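Local coordinates for pesticidal crystal protein Cry4Aa (Bacillus thuringiensis, PDB 2C9K) that kills mosquito larvae by binding to midgut epithelial cells and promoting their colloid-osmotic lysis, this chain being the three-domain toxin part of a longer protoxin, at residues A5-V10 and G408-K413; Y353-N358 and D428-I433. All coordinates share one frame; numbering follows the deposited sequence.

Overall arrangement
Contact 1 (5-10 with 408-413) joins the first helix of the N-terminal helical domain to a loop of the middle, beta-rich domain; contact 2 (353-358 with 428-433) lies wholly within that middle domain. Their centres are 11 Å apart, and segments 408-413 and 428-433 connect them directly. Two probable hydrogen bonds form the link: Pro410 O to Ser431 OG at 2.7 Å and Lys413 NZ to Asp428 O at 2.9 Å. The methyl Thr7 CG2 also packs on Ser431 OG at 3.5 Å. The helix therefore touches both of these segments, while strand 353-362 meets 428-433 within the beta domain.

Contact 1 of 2, residues A5-V10 and G408-K413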
loop_
_atom_site.group_PDB
_atom_site.type_symbol
_atom_site.label_atom_id
_atom_site.label_comp_id
_atom_site.label_asym_id
_atom_site.label_seq_id
_atom_site.Cartn_x
_atom_site.Cartn_y
_atom_site.Cartn_z
ATOM N N ALA A 5 -5.705 6.861 11.727
ATOM C CA ALA A 5 -6.905 6.657 10.922
ATOM C C ALA A 5 -6.537 6.115 9.542
ATOM O O ALA A 5 -7.167 5.175 9.051
ATOM C CB ALA A 5 -7.682 7.958 10.786
ATOM N N TYR A 6 -5.522 6.710 8.917
ATOM C CA TYR A 6 -5.063 6.278 7.597
ATOM C C TYR A 6 -4.931 4.762 7.550
ATOM O O TYR A 6 -5.578 4.093 6.745
ATOM C CB TYR A 6 -3.698 6.901 7.275
ATOM C CG TYR A 6 -3.693 8.408 7.117
ATOM C CD1 TYR A 6 -2.523 9.136 7.312
ATOM C CD2 TYR A 6 -4.851 9.103 6.752
ATOM C CE1 TYR A 6 -2.497 10.513 7.151
ATOM C CE2 TYR A 6 -4.837 10.483 6.585
ATOM C CZ TYR A 6 -3.655 11.183 6.788
ATOM O OH TYR A 6 -3.630 12.555 6.642
ATOM N N THR A 7 -4.091 4.222 8.427
ATOM C CA THR A 7 -3.869 2.789 8.471
ATOM C C THR A 7 -5.048 1.973 9.010
ATOM O O THR A 7 -5.180 0.801 8.667
ATOM C CB THR A 7 -2.589 2.450 9.268
ATOM O OG1 THR A 7 -2.576 3.186 10.495
ATOM C CG2 THR A 7 -1.348 2.806 8.458
ATOM N N ILE A 8 -5.907 2.568 9.840
ATOM C CA ILE A 8 -7.066 1.833 10.361
ATOM C C ILE A 8 -8.191 1.752 9.324
ATOM O O ILE A 8 -8.783 0.698 9.111
ATOM C CB ILE A 8 -7.670 2.484 11.626
ATOM C CG1 ILE A 8 -6.712 2.352 12.813
ATOM C CG2 ILE A 8 -9.000 1.803 11.956
ATOM C CD1 ILE A 8 -7.153 3.128 14.030
ATOM N N VAL A 9 -8.504 2.877 8.698
ATOM C CA VAL A 9 -9.544 2.889 7.689
ATOM C C VAL A 9 -9.185 1.880 6.603
ATOM O O VAL A 9 -10.055 1.201 6.061
ATOM C CB VAL A 9 -9.681 4.279 7.044
ATOM C CG1 VAL A 9 -10.637 4.205 5.864
ATOM C CG2 VAL A 9 -10.178 5.283 8.070
ATOM N N VAL A 10 -7.901 1.781 6.284
ATOM C CA VAL A 10 -7.467 0.854 5.251
ATOM C C VAL A 10 -7.580 -0.573 5.759
ATOM O O VAL A 10 -7.957 -1.480 5.016
ATOM C CB VAL A 10 -6.015 1.146 4.822
ATOM C CG1 VAL A 10 -5.531 0.097 3.839
ATOM C CG2 VAL A 10 -5.945 2.515 4.188
ATOM N N GLY A 408 8.531 2.808 12.043
ATOM C CA GLY A 408 7.451 1.844 11.959
ATOM C C GLY A 408 6.198 2.628 11.620
ATOM O O GLY A 408 6.236 3.861 11.576
ATOM N N LEU A 409 5.091 1.943 11.374
ATOM C CA LEU A 409 3.861 2.649 11.041
ATOM C C LEU A 409 2.791 2.508 12.123
ATOM O O LEU A 409 2.926 1.713 13.053
ATOM C CB LEU A 409 3.334 2.173 9.685
ATOM C CG LEU A 409 4.083 2.716 8.455
ATOM C CD1 LEU A 409 4.002 4.225 8.433
ATOM C CD2 LEU A 409 5.540 2.283 8.483
ATOM N N PRO A 410 1.715 3.296 12.024
ATOM C CA PRO A 410 0.633 3.247 13.010
ATOM C C PRO A 410 -0.079 1.896 13.127
ATOM O O PRO A 410 0.136 0.990 12.320
ATOM C CB PRO A 410 -0.308 4.351 12.534
ATOM C CG PRO A 410 0.621 5.326 11.897
ATOM C CD PRO A 410 1.514 4.416 11.094
ATOM N N ILE A 411 -0.929 1.775 14.148
ATOM C CA ILE A 411 -1.701 0.557 14.372
ATOM C C ILE A 411 -2.608 0.293 13.169
ATOM O O ILE A 411 -2.866 1.188 12.356
ATOM C CB ILE A 411 -2.584 0.674 15.625
ATOM C CG1 ILE A 411 -3.408 1.966 15.563
ATOM C CG2 ILE A 411 -1.721 0.622 16.873
ATOM C CD1 ILE A 411 -4.363 2.147 16.740
ATOM N N LEU A 412 -3.099 -0.937 13.068
ATOM C CA LEU A 412 -3.956 -1.334 11.962
ATOM C C LEU A 412 -5.411 -1.494 12.390
ATOM O O LEU A 412 -6.319 -1.526 11.555
ATOM C CB LEU A 412 -3.437 -2.644 11.378
ATOM C CG LEU A 412 -4.279 -3.292 10.295
ATOM C CD1 LEU A 412 -4.305 -2.400 9.074
ATOM C CD2 LEU A 412 -3.701 -4.637 9.967
ATOM N N LYS A 413 -5.628 -1.591 13.697
ATOM C CA LYS A 413 -6.971 -1.755 14.236
ATOM C C LYS A 413 -7.230 -0.791 15.388
ATOM O O LYS A 413 -6.293 -0.255 15.971
ATOM C CB LYS A 413 -7.155 -3.190 14.730
ATOM C CG LYS A 413 -6.888 -4.244 13.684
ATOM C CD LYS A 413 -7.313 -5.619 14.168
ATOM C CE LYS A 413 -6.410 -6.155 15.269
ATOM N NZ LYS A 413 -5.086 -6.601 14.772
#
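The hydroxyl of Thr7 donates a hydrogen bond to the carbonyl oxygen of Ile411, with OG1 and O 2.7 Å apart. The angle at that oxygen, C=O to donor, is 162°, so OG1 approaches nearly along the C=O axis. Thr7 OG1 lies between its own backbone N and carbonyl carbon (chi1 47°), which turns the hydroxyl to the loop; Ser4 O is a second acceptor for its single proton, which the two carbonyls must share. Pro410 crosses the Thr7 side chain at about a right angle and brings its CB to 3.3 Å from Thr7 OG1. Ile8 lies alongside Ile411, both pointing the same way, and their CD1 methyls meet at 4.0 Å. Ile8 CA lies 3.6 Å from Leu412 O. Leu412 directs its CB away from the helix, yet its CD1 returns to 3.3 Å from Thr7 O. One hydrogen bond, one apolar methyl pair and several carbon-to-oxygen contacts thus make up the interface. On the loop side, Asn429 OD1 accepts from the backbone N of both Leu412 and Lys413. Helices 29-37, 140-164 and 222-240 pack around helix 5-16 through Ala5, Tyr6, Val9 and Val10; Thr7 meets the loop between strands 402-407 and 432-440, and Ile8 touches both this loop and Val36 of helix 29-37.

Contact 2 of 2, residues Y353-N358 and D428-I433; sequences YIFLLN and DNYSHI
Tyr353 brings its CB and ring up to Ile433, whose CD1 stands oblique to the ring: Tyr353 CB is 3.6 Å from Ile433 CG2, and ring atom Tyr353 CD2 is 3.7 Å from Ile433 CD1. The branched side chain thus uses two methyls, CG2 near the root of the tyrosine and CD1 farther out on the ring. The phenol oxygen of Tyr430 also approaches that ring obliquely, its OH reaching Tyr353 CD1 at 3.6 Å; the two tyrosine side chains cross at about a right angle. The hydroxyl of Tyr353 has its own partner, Asn351 OD1.

Tyr430 meets Phe355 nearer the backbone, with CB to CB at 3.7 Å. Their ring planes are only 27° apart, but the centroids are 5.8 Å apart and the rings barely overlap, so the CB contact carries more of the packing than any stack.

No direct hydrogen bond joins the two segments. Ile433 CA instead makes a CA-H...O contact with Ile354 O at 3.2 Å, and a water molecule bridges Phe355 O and His432 O. Within 428-433, Ser431 OG accepts from His432 ND1 in the plane of the imidazole, whose NE2 is bonded to Arg261.

Phe355 and Leu356 both bond to Phe379 of the neighbouring strand, a classic beta bulge. The arrangement belongs to the middle domain of the delta endotoxins, a beta prism of antiparallel sheets, and here strand 353-362 of one sheet meets the start of strand 432-440 of another.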
loop_
_atom_site.group_PDB
_atom_site.type_symbol
_atom_site.label_atom_id
_atom_site.label_comp_id
_atom_site.label_asym_id
_atom_site.label_seq_id
_atom_site.Cartn_x
_atom_site.Cartn_y
_atom_site.Cartn_z
ATOM N N TYR A 353 8.102 -11.072 12.303
ATOM C CA TYR A 353 8.371 -9.779 11.700
ATOM C C TYR A 353 8.737 -8.646 12.643
ATOM O O TYR A 353 8.435 -8.674 13.836
ATOM C CB TYR A 353 7.158 -9.350 10.878
ATOM C CG TYR A 353 6.495 -10.487 10.139
ATOM C CD1 TYR A 353 5.323 -11.067 10.621
ATOM C CD2 TYR A 353 7.048 -10.998 8.966
ATOM C CE1 TYR A 353 4.720 -12.132 9.954
ATOM C CE2 TYR A 353 6.454 -12.063 8.290
ATOM C CZ TYR A 353 5.293 -12.626 8.790
ATOM O OH TYR A 353 4.724 -13.701 8.144
ATOM N N ILE A 354 9.391 -7.640 12.078
ATOM C CA ILE A 354 9.782 -6.452 12.821
ATOM C C ILE A 354 8.686 -5.423 12.515
ATOM O O ILE A 354 8.489 -5.058 11.360
ATOM C CB ILE A 354 11.173 -5.946 12.349
ATOM C CG1 ILE A 354 12.228 -7.023 12.617
ATOM C CG2 ILE A 354 11.565 -4.686 13.090
ATOM C CD1 ILE A 354 13.586 -6.736 12.003
ATOM N N PHE A 355 7.961 -4.976 13.541
ATOM C CA PHE A 355 6.877 -4.024 13.329
ATOM C C PHE A 355 7.143 -2.658 13.942
ATOM O O PHE A 355 6.370 -1.718 13.752
ATOM C CB PHE A 355 5.572 -4.590 13.881
ATOM C CG PHE A 355 5.522 -4.654 15.380
ATOM C CD1 PHE A 355 5.336 -3.497 16.136
ATOM C CD2 PHE A 355 5.642 -5.865 16.039
ATOM C CE1 PHE A 355 5.264 -3.548 17.532
ATOM C CE2 PHE A 355 5.574 -5.929 17.434
ATOM C CZ PHE A 355 5.383 -4.765 18.181
ATOM N N LEU A 356 8.234 -2.558 14.688
ATOM C CA LEU A 356 8.623 -1.307 15.322
ATOM C C LEU A 356 10.060 -1.437 15.794
ATOM O O LEU A 356 10.457 -2.488 16.296
ATOM C CB LEU A 356 7.729 -1.013 16.528
ATOM C CG LEU A 356 7.993 0.294 17.287
ATOM C CD1 LEU A 356 7.597 1.490 16.427
ATOM C CD2 LEU A 356 7.196 0.306 18.567
ATOM N N LEU A 357 10.859 -0.397 15.608
ATOM C CA LEU A 357 12.220 -0.470 16.102
ATOM C C LEU A 357 12.694 0.851 16.640
ATOM O O LEU A 357 12.124 1.906 16.349
ATOM C CB LEU A 357 13.201 -0.990 15.051
ATOM C CG LEU A 357 13.477 -0.222 13.778
ATOM C CD1 LEU A 357 14.824 -0.671 13.217
ATOM C CD2 LEU A 357 12.358 -0.475 12.785
ATOM N N ASN A 358 13.740 0.769 17.451
ATOM C CA ASN A 358 14.323 1.926 18.099
ATOM C C ASN A 358 15.762 1.999 17.651
ATOM O O ASN A 358 16.478 1.011 17.744
ATOM C CB ASN A 358 14.265 1.724 19.610
ATOM C CG ASN A 358 14.547 2.985 20.379
ATOM O OD1 ASN A 358 15.617 3.585 20.253
ATOM N ND2 ASN A 358 13.583 3.397 21.194
ATOM N N ASP A 428 0.110 -8.005 18.077
ATOM C CA ASP A 428 -1.210 -8.370 17.584
ATOM C C ASP A 428 -1.968 -7.187 16.977
ATOM O O ASP A 428 -3.190 -7.232 16.820
ATOM C CB ASP A 428 -2.033 -8.955 18.727
ATOM C CG ASP A 428 -2.361 -7.919 19.785
ATOM O OD1 ASP A 428 -1.422 -7.335 20.369
ATOM O OD2 ASP A 428 -3.560 -7.674 20.030
ATOM N N ASN A 429 -1.246 -6.119 16.653
ATOM C CA ASN A 429 -1.865 -4.951 16.044
ATOM C C ASN A 429 -0.828 -4.053 15.392
ATOM O O ASN A 429 -0.368 -3.093 16.006
ATOM C CB ASN A 429 -2.648 -4.151 17.079
ATOM C CG ASN A 429 -3.467 -3.042 16.448
ATOM O OD1 ASN A 429 -3.398 -2.823 15.236
ATOM N ND2 ASN A 429 -4.248 -2.337 17.263
ATOM N N TYR A 430 -0.466 -4.370 14.149
ATOM C CA TYR A 430 0.522 -3.600 13.398
ATOM C C TYR A 430 0.142 -3.628 11.917
ATOM O O TYR A 430 -0.314 -4.650 11.409
ATOM C CB TYR A 430 1.919 -4.196 13.607
ATOM C CG TYR A 430 2.050 -5.614 13.108
ATOM C CD1 TYR A 430 2.624 -5.887 11.870
ATOM C CD2 TYR A 430 1.542 -6.683 13.847
ATOM C CE1 TYR A 430 2.680 -7.190 11.379
ATOM C CE2 TYR A 430 1.594 -7.983 13.368
ATOM C CZ TYR A 430 2.161 -8.229 12.135
ATOM O OH TYR A 430 2.193 -9.513 11.645
ATOM N N SER A 431 0.337 -2.508 11.226
ATOM C CA SER A 431 -0.025 -2.406 9.815
ATOM C C SER A 431 1.127 -2.618 8.838
ATOM O O SER A 431 0.898 -2.886 7.651
ATOM C CB SER A 431 -0.638 -1.042 9.542
ATOM O OG SER A 431 0.321 -0.028 9.784
ATOM N N HIS A 432 2.358 -2.485 9.319
ATOM C CA HIS A 432 3.509 -2.667 8.445
ATOM C C HIS A 432 4.611 -3.446 9.133
ATOM O O HIS A 432 4.674 -3.486 10.355
ATOM C CB HIS A 432 4.064 -1.312 7.985
ATOM C CG HIS A 432 3.179 -0.579 7.019
ATOM N ND1 HIS A 432 1.976 -0.013 7.386
ATOM C CD2 HIS A 432 3.345 -0.289 5.705
ATOM C CE1 HIS A 432 1.441 0.594 6.343
ATOM N NE2 HIS A 432 2.251 0.443 5.311
ATOM N N ILE A 433 5.470 -4.071 8.332
ATOM C CA ILE A 433 6.606 -4.845 8.828
ATOM C C ILE A 433 7.868 -4.386 8.093
ATOM O O ILE A 433 7.803 -3.991 6.923
ATOM C CB ILE A 433 6.434 -6.363 8.562
ATOM C CG1 ILE A 433 6.518 -6.638 7.053
ATOM C CG2 ILE A 433 5.116 -6.861 9.168
ATOM C CD1 ILE A 433 6.556 -8.108 6.706
HETATM O O HOH W 1 4.705 -1.111 11.839
#